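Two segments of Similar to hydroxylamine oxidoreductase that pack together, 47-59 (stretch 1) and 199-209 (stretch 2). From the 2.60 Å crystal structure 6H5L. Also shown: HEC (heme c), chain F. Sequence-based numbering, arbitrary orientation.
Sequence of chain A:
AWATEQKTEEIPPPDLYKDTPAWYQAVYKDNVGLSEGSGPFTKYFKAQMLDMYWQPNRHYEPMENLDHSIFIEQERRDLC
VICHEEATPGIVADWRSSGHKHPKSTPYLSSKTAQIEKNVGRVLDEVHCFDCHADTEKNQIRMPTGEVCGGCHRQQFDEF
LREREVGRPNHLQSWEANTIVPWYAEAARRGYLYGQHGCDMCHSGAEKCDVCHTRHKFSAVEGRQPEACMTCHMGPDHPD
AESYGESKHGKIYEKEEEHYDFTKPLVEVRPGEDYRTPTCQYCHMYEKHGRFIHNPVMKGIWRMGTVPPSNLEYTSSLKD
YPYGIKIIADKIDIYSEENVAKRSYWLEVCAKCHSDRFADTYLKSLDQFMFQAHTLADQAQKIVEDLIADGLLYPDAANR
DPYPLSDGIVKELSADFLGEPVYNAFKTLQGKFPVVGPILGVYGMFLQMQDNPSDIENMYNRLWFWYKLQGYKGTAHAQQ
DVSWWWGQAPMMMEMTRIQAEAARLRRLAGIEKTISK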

# COMPACT_ATOMS: atom_id res chain seq x y z
N ALA A 47 32.69 -0.18 -51.20
CA ALA A 47 31.81 0.12 -50.08
C ALA A 47 32.60 0.53 -48.85
O ALA A 47 33.74 0.10 -48.64
CB ALA A 47 30.95 -1.10 -49.75
N GLN A 48 31.99 1.39 -48.04
CA GLN A 48 32.57 1.72 -46.75
C GLN A 48 32.50 0.51 -45.82
O GLN A 48 31.69 -0.40 -46.01
CB GLN A 48 31.85 2.92 -46.12
CG GLN A 48 31.95 4.19 -46.95
CD GLN A 48 31.15 5.34 -46.37
OE1 GLN A 48 31.41 5.78 -45.24
NE2 GLN A 48 30.19 5.84 -47.13
N MET A 49 33.38 0.50 -44.82
CA MET A 49 33.51 -0.66 -43.94
C MET A 49 32.18 -1.02 -43.29
O MET A 49 31.80 -2.20 -43.25
CB MET A 49 34.57 -0.38 -42.87
CG MET A 49 35.99 -0.31 -43.39
SD MET A 49 37.14 0.28 -42.14
CE MET A 49 36.64 2.00 -42.01
N LEU A 50 31.46 -0.03 -42.78
CA LEU A 50 30.23 -0.28 -42.03
C LEU A 50 29.08 -0.77 -42.91
O LEU A 50 28.02 -1.11 -42.37
CB LEU A 50 29.81 0.98 -41.29
CG LEU A 50 30.71 1.39 -40.13
CD1 LEU A 50 30.61 2.89 -39.90
CD2 LEU A 50 30.34 0.63 -38.87
N ASP A 51 29.26 -0.82 -44.23
CA ASP A 51 28.23 -1.38 -45.09
C ASP A 51 28.02 -2.87 -44.85
O ASP A 51 26.98 -3.41 -45.26
CB ASP A 51 28.57 -1.12 -46.56
CG ASP A 51 28.50 0.35 -46.92
OD1 ASP A 51 28.05 1.15 -46.07
OD2 ASP A 51 28.89 0.71 -48.04
N MET A 52 28.98 -3.54 -44.21
CA MET A 52 28.73 -4.89 -43.70
C MET A 52 27.48 -4.91 -42.83
O MET A 52 26.67 -5.85 -42.91
CB MET A 52 29.92 -5.38 -42.88
CG MET A 52 31.18 -5.70 -43.66
SD MET A 52 32.41 -6.40 -42.54
CE MET A 52 33.77 -6.72 -43.65
N TYR A 53 27.30 -3.88 -42.00
CA TYR A 53 26.17 -3.80 -41.09
C TYR A 53 25.00 -3.00 -41.64
O TYR A 53 23.85 -3.32 -41.33
CB TYR A 53 26.62 -3.19 -39.75
CG TYR A 53 27.74 -3.96 -39.07
CD1 TYR A 53 27.46 -5.05 -38.25
CD2 TYR A 53 29.07 -3.60 -39.24
CE1 TYR A 53 28.47 -5.76 -37.63
CE2 TYR A 53 30.09 -4.30 -38.62
CZ TYR A 53 29.78 -5.38 -37.82
OH TYR A 53 30.80 -6.08 -37.20
N TRP A 54 25.26 -1.98 -42.46
CA TRP A 54 24.15 -1.18 -42.98
C TRP A 54 23.39 -1.94 -44.07
O TRP A 54 22.16 -1.85 -44.15
CB TRP A 54 24.65 0.16 -43.52
CG TRP A 54 25.48 1.01 -42.57
CD1 TRP A 54 26.50 1.85 -42.93
CD2 TRP A 54 25.37 1.11 -41.14
NE1 TRP A 54 27.02 2.46 -41.82
CE2 TRP A 54 26.36 2.03 -40.71
CE3 TRP A 54 24.54 0.52 -40.18
CZ2 TRP A 54 26.53 2.36 -39.37
CZ3 TRP A 54 24.72 0.86 -38.85
CH2 TRP A 54 25.71 1.77 -38.46
N GLN A 55 24.10 -2.68 -44.91
CA GLN A 55 23.50 -3.42 -46.03
C GLN A 55 24.10 -4.82 -46.04
O GLN A 55 25.00 -5.12 -46.84
CB GLN A 55 23.74 -2.69 -47.35
CG GLN A 55 22.98 -3.27 -48.53
CD GLN A 55 21.57 -2.71 -48.65
OE1 GLN A 55 21.08 -2.02 -47.76
NE2 GLN A 55 20.91 -3.02 -49.76
N PRO A 56 23.62 -5.71 -45.16
CA PRO A 56 24.30 -7.00 -44.99
C PRO A 56 24.27 -7.90 -46.21
O PRO A 56 25.29 -8.51 -46.54
CB PRO A 56 23.55 -7.63 -43.80
CG PRO A 56 22.91 -6.48 -43.10
CD PRO A 56 22.54 -5.51 -44.18
N ASN A 57 23.12 -8.02 -46.88
CA ASN A 57 23.03 -8.90 -48.05
C ASN A 57 24.11 -8.59 -49.07
O ASN A 57 24.74 -9.50 -49.63
CB ASN A 57 21.65 -8.79 -48.69
CG ASN A 57 20.60 -9.64 -47.99
OD1 ASN A 57 20.93 -10.63 -47.34
ND2 ASN A 57 19.33 -9.26 -48.13
N ARG A 58 24.34 -7.30 -49.33
CA ARG A 58 25.29 -6.91 -50.37
C ARG A 58 26.73 -6.91 -49.88
O ARG A 58 27.64 -7.18 -50.66
CB ARG A 58 24.91 -5.54 -50.92
CG ARG A 58 25.87 -4.97 -51.96
CD ARG A 58 25.78 -5.69 -53.29
NE ARG A 58 26.62 -5.06 -54.31
CZ ARG A 58 26.74 -5.50 -55.55
NH1 ARG A 58 26.06 -6.57 -55.95
NH2 ARG A 58 27.53 -4.87 -56.41
N HIS A 59 26.96 -6.62 -48.59
CA HIS A 59 28.31 -6.26 -48.15
C HIS A 59 28.81 -6.95 -46.89
O HIS A 59 29.94 -6.67 -46.47
CB HIS A 59 28.40 -4.74 -47.94
CG HIS A 59 28.32 -3.95 -49.21
ND1 HIS A 59 29.19 -4.13 -50.26
CD2 HIS A 59 27.47 -2.96 -49.59
CE1 HIS A 59 28.88 -3.30 -51.24
NE2 HIS A 59 27.84 -2.58 -50.85
N CYS A 199 25.69 9.20 -44.76
CA CYS A 199 24.76 8.80 -45.82
C CYS A 199 24.44 7.31 -45.73
O CYS A 199 23.26 6.92 -45.72
CB CYS A 199 25.35 9.15 -47.19
SG CYS A 199 25.82 10.89 -47.38
N ASP A 200 25.47 6.46 -45.67
CA ASP A 200 25.24 5.03 -45.55
C ASP A 200 24.55 4.68 -44.23
O ASP A 200 23.81 3.70 -44.16
CB ASP A 200 26.56 4.27 -45.66
CG ASP A 200 27.27 4.52 -46.97
OD1 ASP A 200 26.92 5.51 -47.66
OD2 ASP A 200 28.17 3.73 -47.33
N MET A 201 24.79 5.47 -43.19
CA MET A 201 24.20 5.21 -41.88
C MET A 201 22.73 5.59 -41.82
O MET A 201 21.95 4.93 -41.13
CB MET A 201 24.99 5.97 -40.81
CG MET A 201 24.75 5.51 -39.38
SD MET A 201 25.96 6.23 -38.26
CE MET A 201 25.30 5.73 -36.68
N CYS A 202 22.33 6.64 -42.55
CA CYS A 202 20.96 7.11 -42.53
C CYS A 202 20.08 6.40 -43.54
O CYS A 202 18.87 6.25 -43.31
CB CYS A 202 20.92 8.62 -42.80
SG CYS A 202 19.41 9.47 -42.30
N HIS A 203 20.64 5.96 -44.67
CA HIS A 203 19.92 5.17 -45.66
C HIS A 203 20.03 3.67 -45.42
O HIS A 203 19.85 2.89 -46.36
CB HIS A 203 20.40 5.52 -47.07
CG HIS A 203 19.95 6.86 -47.55
ND1 HIS A 203 18.98 7.01 -48.53
CD2 HIS A 203 20.32 8.11 -47.19
CE1 HIS A 203 18.79 8.30 -48.75
NE2 HIS A 203 19.58 8.98 -47.95
N SER A 204 20.30 3.26 -44.19
CA SER A 204 20.44 1.86 -43.83
C SER A 204 19.12 1.21 -43.42
O SER A 204 19.12 0.05 -43.00
CB SER A 204 21.45 1.70 -42.69
OG SER A 204 20.99 2.32 -41.50
N GLY A 205 18.01 1.92 -43.53
CA GLY A 205 16.73 1.39 -43.11
C GLY A 205 16.05 0.51 -44.14
O GLY A 205 14.84 0.27 -44.06
N ALA A 206 16.82 0.02 -45.11
CA ALA A 206 16.26 -0.82 -46.17
C ALA A 206 16.32 -2.30 -45.82
O ALA A 206 15.38 -3.05 -46.14
CB ALA A 206 16.99 -0.56 -47.49
N GLU A 207 17.39 -2.75 -45.17
CA GLU A 207 17.51 -4.14 -44.75
C GLU A 207 17.58 -4.31 -43.24
O GLU A 207 17.59 -5.46 -42.77
CB GLU A 207 18.75 -4.79 -45.38
CG GLU A 207 18.77 -4.74 -46.90
CD GLU A 207 19.77 -5.71 -47.51
OE1 GLU A 207 19.46 -6.32 -48.56
OE2 GLU A 207 20.86 -5.88 -46.93
N LYS A 208 17.62 -3.23 -42.48
CA LYS A 208 17.68 -3.29 -41.02
C LYS A 208 16.31 -2.93 -40.45
O LYS A 208 15.81 -1.82 -40.67
CB LYS A 208 18.74 -2.35 -40.47
CG LYS A 208 20.07 -2.39 -41.20
CD LYS A 208 21.21 -2.05 -40.26
CE LYS A 208 20.86 -0.90 -39.34
NZ LYS A 208 21.56 -1.02 -38.03
N CYS A 209 15.71 -3.87 -39.72
CA CYS A 209 14.44 -3.64 -39.05
C CYS A 209 14.61 -3.15 -37.62
O CYS A 209 13.61 -2.96 -36.92
CB CYS A 209 13.60 -4.92 -39.06
SG CYS A 209 13.16 -5.51 -40.71
FE HEC F . 19.28 10.92 -48.31
CHA HEC F . 16.28 11.78 -49.64
CHB HEC F . 20.64 10.43 -51.31
CHC HEC F . 22.49 11.24 -46.92
CHD HEC F . 18.01 10.73 -45.18
NA HEC F . 18.57 11.06 -50.14
C1A HEC F . 17.30 11.46 -50.51
C2A HEC F . 17.27 11.50 -51.97
C3A HEC F . 18.47 11.12 -52.42
C4A HEC F . 19.32 10.84 -51.28
CMA HEC F . 18.89 11.01 -53.90
CAA HEC F . 16.07 11.88 -52.86
CBA HEC F . 14.90 10.95 -52.61
CGA HEC F . 14.99 9.77 -53.54
O1A HEC F . 14.93 8.62 -53.03
O2A HEC F . 15.12 9.97 -54.77
NB HEC F . 21.24 10.78 -48.98
C1B HEC F . 21.55 10.71 -50.31
C2B HEC F . 22.96 11.00 -50.48
C3B HEC F . 23.48 11.23 -49.25
C4B HEC F . 22.40 11.09 -48.29
CMB HEC F . 23.61 11.00 -51.88
CAB HEC F . 24.92 11.58 -48.77
CBB HEC F . 26.09 11.24 -49.73
NC HEC F . 20.12 10.94 -46.40
C1C HEC F . 21.43 11.16 -46.04
C2C HEC F . 21.48 11.40 -44.61
C3C HEC F . 20.26 11.15 -44.11
C4C HEC F . 19.37 10.92 -45.23
CMC HEC F . 22.79 11.55 -43.79
CAC HEC F . 19.81 11.19 -42.63
CBC HEC F . 20.00 12.60 -42.02
ND HEC F . 17.41 11.22 -47.53
C1D HEC F . 17.11 11.06 -46.18
C2D HEC F . 15.70 11.30 -45.99
C3D HEC F . 15.15 11.62 -47.39
C4D HEC F . 16.29 11.55 -48.28
CMD HEC F . 14.93 11.22 -44.65
CAD HEC F . 13.70 11.96 -47.81
CBD HEC F . 13.13 13.09 -46.95
CGD HEC F . 11.72 13.37 -47.38
O1D HEC F . 11.32 12.85 -48.45
O2D HEC F . 11.00 14.12 -46.67
O HOH W 1 20.14 -1.09 -45.74
O HOH W 2 19.35 13.01 -48.09

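Stretch 2 opens as the end of a helix, residues 199-202, and continues as loop; it lies against two short helical segments of stretch 1, 51-54 and 56-59, which meet at Gln 55. The two backbones come nearest at Trp 54 and Ser 204, whose CA atoms are 4.9 Å apart, and the contact buries 619 Å² in all. Cys 199 faces the heme rather than stretch 1: its SG is bonded to HEC CAB at 1.8 Å. Asp 200 points toward stretch 1 and enters a crowded polar corner. Its OD2 lies 2.9 Å from Asp 51 OD1, two carboxylate oxygens, like charges set close together with no hydrogen bond between them. Gln 48 NE2 is also 2.9 Å from Asp 200 OD2, but the angle is too poor for a hydrogen bond. The CB of Asp 200 packs 3.6 Å from Trp 54 CD1.

Met 201 covers the indole of Trp 54, the residue with the largest area buried in this contact. Met 201 CA sits over one face, 4.0 Å from the centroid of the Trp 54 five-membered ring in a CH-pi contact, and Met 201 CG reaches Trp 54 CZ2 at 3.6 Å; the extended side chain carries SD obliquely past the six-membered ring. Cys 202 and His 203 turn to the heme, through a bond of 1.8 Å from Cys 202 SG to HEC CAC and one of 2.0 Å from His 203 NE2 to the iron, HEC FE. The helix that packs on Trp 54 thus also holds the cofactor.

Ser 204 points toward stretch 1, its CB 3.6 Å from Trp 54 CB, while its OG donates back to Met 201 O at 2.8 Å. Ala 206 only brushes Gln 55. Glu 207 makes the direct hydrogen bonds between the stretches. Its OE2 accepts from the backbone N of Asn 57 at 3.1 Å and its OE1 from Asn 57 ND2 at 3.0 Å, so one carboxylate engages both backbone and side chain near the start of the second helix. Pro 56 CD packs 3.2 Å from the same OE2; the proline nitrogen has no hydrogen to offer. Water 1 sits between the stretches, 2.7 Å from Trp 54 O and 2.4 Å from Gln 55 OE1, and accepts from Glu 207 N at 3.3 Å. Lys 208 closes the contact with its aliphatic chain, CD lying 3.1 Å from Tyr 53 O, and its NZ reaches the edge of the indole, 3.8 Å from Trp 54 CZ3.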